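Local coordinates for protein carbonic anhydrase (Neosartorya fumigata, PDB 6LAC) that probably catalyses the reversible hydration of carbon dioxide to hydrogencarbonate as a zinc-dependent, beta-class carbonic anhydrase, at residues Cys92-Gly97 with Ser109-Leu114. The protein carries 1 engineered substitution. Numbering follows the deposited sequence.
Sequences CHIASG and SVLDTL. With ZN (zinc ion), chain C.
A single leucine, Leu111 of helix 107-117, makes the whole apolar contact with the loop 92-97, spreading its two methyls over consecutive residues, Ile94 and Ala95. Leu111 CD1 presses to 3.2 Å from Ile94 O, a tight approach for a carbon and an oxygen, and its CD2 lies 4.1 Å from Ala95 CB. The side chain leaves the helix toward the loop, and with CG anti to the carbonyl carbon and beside N (chi1 -70°), CD1 falls by the Ile94 oxygen and CD2 by Ala95. Ile94 O also accepts a weak bond from Ser96 N, closing an inverse gamma turn centred on Ala95. The same bend serves the metal: Ala95 N gives an almost straight N-H...S bond (170°) to Cys92 SG, 3.3 Å away, while that sulfur binds the zinc ion at 2.3 Å. Such a bond probably helps to fix the orientation of the sulfur, with Ala95 in the second shell of the site that Cys34, Asp36 and His89 complete. Ile94 packs on Asp36 as well as on Tyr74 of the second subunit. The buried contact thus joins the zinc-binding loop, which follows strand 83-89 of the central sheet, to helix 107-117, with helix 127-148 touching both through Ser96 and Leu114.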
ATOM      1  N   CYS A  92       7.892   6.592  12.164  1.00 12.48           N
ATOM      2  CA  CYS A  92       8.153   5.384  11.347  1.00 12.56           C
ATOM      3  C   CYS A  92       9.069   4.425  12.087  1.00 13.03           C
ATOM      4  O   CYS A  92      10.111   4.825  12.567  1.00 15.16           O
ATOM      5  CB  CYS A  92       8.789   5.854  10.050  1.00 11.55           C
ATOM      6  SG  CYS A  92       8.891   4.549   8.790  1.00 11.43           S
ATOM      7  N   HIS A  93       8.737   3.148  12.155  1.00 13.81           N
ATOM      8  CA  HIS A  93       9.594   2.110  12.749  1.00 16.18           C
ATOM      9  C   HIS A  93      10.549   1.574  11.713  1.00 16.24           C
ATOM     10  O   HIS A  93      11.633   1.038  12.032  1.00 23.30           O
ATOM     11  CB  HIS A  93       8.763   0.991  13.394  1.00 18.66           C
ATOM     12  CG  HIS A  93       7.927   1.485  14.505  1.00 22.41           C
ATOM     13  ND1 HIS A  93       8.392   1.669  15.789  1.00 33.92           N
ATOM     14  CD2 HIS A  93       6.647   1.890  14.518  1.00 30.87           C
ATOM     15  CE1 HIS A  93       7.418   2.156  16.543  1.00 30.95           C
ATOM     16  NE2 HIS A  93       6.348   2.299  15.794  1.00 35.00           N
ATOM     17  N   ILE A  94      10.256   1.756  10.428  1.00 16.47           N
ATOM     18  CA  ILE A  94      11.125   1.231   9.365  1.00 15.32           C
ATOM     19  C   ILE A  94      12.256   2.242   9.136  1.00 16.30           C
ATOM     20  O   ILE A  94      13.464   1.829   9.172  1.00 19.63           O
ATOM     21  CB  ILE A  94      10.270   0.871   8.131  1.00 15.94           C
ATOM     22  CG1 ILE A  94       9.317  -0.284   8.435  1.00 15.47           C
ATOM     23  CG2 ILE A  94      11.151   0.575   6.947  1.00 15.24           C
ATOM     24  CD1 ILE A  94       8.232  -0.428   7.419  1.00 16.00           C
ATOM     25  N   ALA A  95      11.979   3.508   8.823  1.00 16.33           N
ATOM     26  CA  ALA A  95      13.036   4.547   8.637  1.00 17.04           C
ATOM     27  C   ALA A  95      13.392   5.130  10.004  1.00 16.99           C
ATOM     28  O   ALA A  95      12.940   6.203  10.355  1.00 15.25           O
ATOM     29  CB  ALA A  95      12.628   5.578   7.628  1.00 16.18           C
ATOM     30  N   SER A  96      14.107   4.328  10.794  1.00 20.42           N
ATOM     31  CA  SER A  96      14.401   4.676  12.203  1.00 21.63           C
ATOM     32  C   SER A  96      15.628   3.906  12.644  1.00 22.76           C
ATOM     33  O   SER A  96      15.973   2.889  12.043  1.00 23.04           O
ATOM     34  CB  SER A  96      13.257   4.450  13.161  1.00 25.97           C
ATOM     35  OG  SER A  96      13.265   3.157  13.735  1.00 34.31           O
ATOM     36  N   GLY A  97      16.246   4.423  13.699  1.00 19.95           N
ATOM     37  CA  GLY A  97      17.349   3.753  14.406  1.00 23.55           C
ATOM     38  C   GLY A  97      18.527   3.494  13.506  1.00 25.17           C
ATOM     39  O   GLY A  97      18.736   4.253  12.505  1.00 21.90           O
ATOM     40  N   SER A 109      19.350  -1.979   2.569  1.00 20.93           N
ATOM     41  CA  SER A 109      20.504  -1.328   1.880  1.00 20.62           C
ATOM     42  C   SER A 109      20.211   0.168   1.680  1.00 19.96           C
ATOM     43  O   SER A 109      21.107   1.028   1.896  1.00 18.78           O
ATOM     44  CB  SER A 109      20.842  -1.984   0.576  1.00 24.17           C
ATOM     45  OG  SER A 109      20.911  -3.402   0.699  1.00 30.39           O
ATOM     46  N   VAL A 110      18.990   0.525   1.297  1.00 19.07           N
ATOM     47  CA  VAL A 110      18.622   1.965   1.154  1.00 18.82           C
ATOM     48  C   VAL A 110      18.859   2.702   2.465  1.00 17.55           C
ATOM     49  O   VAL A 110      19.470   3.773   2.473  1.00 16.95           O
ATOM     50  CB  VAL A 110      17.165   2.094   0.706  1.00 20.86           C
ATOM     51  CG1 VAL A 110      16.674   3.541   0.796  1.00 21.29           C
ATOM     52  CG2 VAL A 110      17.045   1.499  -0.681  1.00 22.79           C
ATOM     53  N   LEU A 111      18.400   2.127   3.571  1.00 17.68           N
ATOM     54  CA  LEU A 111      18.550   2.797   4.883  1.00 19.17           C
ATOM     55  C   LEU A 111      20.034   2.802   5.301  1.00 18.94           C
ATOM     56  O   LEU A 111      20.452   3.802   5.889  1.00 19.71           O
ATOM     57  CB  LEU A 111      17.657   2.096   5.909  1.00 20.43           C
ATOM     58  CG  LEU A 111      16.169   2.316   5.681  1.00 23.37           C
ATOM     59  CD1 LEU A 111      15.362   1.507   6.659  1.00 24.43           C
ATOM     60  CD2 LEU A 111      15.767   3.768   5.772  1.00 24.80           C
ATOM     61  N   ASP A 112      20.782   1.734   5.012  1.00 19.18           N
ATOM     62  CA  ASP A 112      22.227   1.723   5.341  1.00 19.74           C
ATOM     63  C   ASP A 112      22.866   2.879   4.579  1.00 17.03           C
ATOM     64  O   ASP A 112      23.688   3.634   5.175  1.00 19.13           O
ATOM     65  CB  ASP A 112      22.839   0.337   5.116  1.00 24.15           C
ATOM     66  CG  ASP A 112      22.522  -0.679   6.210  1.00 29.81           C
ATOM     67  OD1 ASP A 112      22.085  -0.270   7.322  1.00 34.23           O
ATOM     68  OD2 ASP A 112      22.691  -1.871   5.944  1.00 37.33           O
ATOM     69  N   THR A 113      22.612   2.989   3.279  1.00 16.21           N
ATOM     70  CA  THR A 113      23.158   4.083   2.479  1.00 16.91           C
ATOM     71  C   THR A 113      22.714   5.462   2.980  1.00 19.22           C
ATOM     72  O   THR A 113      23.530   6.373   2.974  1.00 18.41           O
ATOM     73  CB  THR A 113      22.813   3.889   1.014  1.00 20.08           C
ATOM     74  OG1 THR A 113      23.630   2.804   0.596  1.00 19.82           O
ATOM     75  CG2 THR A 113      23.086   5.116   0.185  1.00 19.08           C
ATOM     76  N   LEU A 114      21.450   5.666   3.380  1.00 17.81           N
ATOM     77  CA  LEU A 114      21.052   6.961   3.974  1.00 18.07           C
ATOM     78  C   LEU A 114      21.940   7.255   5.165  1.00 18.72           C
ATOM     79  O   LEU A 114      22.366   8.380   5.334  1.00 20.64           O
ATOM     80  CB  LEU A 114      19.609   6.954   4.468  1.00 21.60           C
ATOM     81  CG  LEU A 114      18.546   7.145   3.421  1.00 23.96           C
ATOM     82  CD1 LEU A 114      17.193   7.015   4.119  1.00 24.61           C
ATOM     83  CD2 LEU A 114      18.704   8.491   2.728  1.00 22.39           C
TER
HETATM   84 ZN    ZN C 201       6.690   3.993   8.355  1.00 10.25          ZN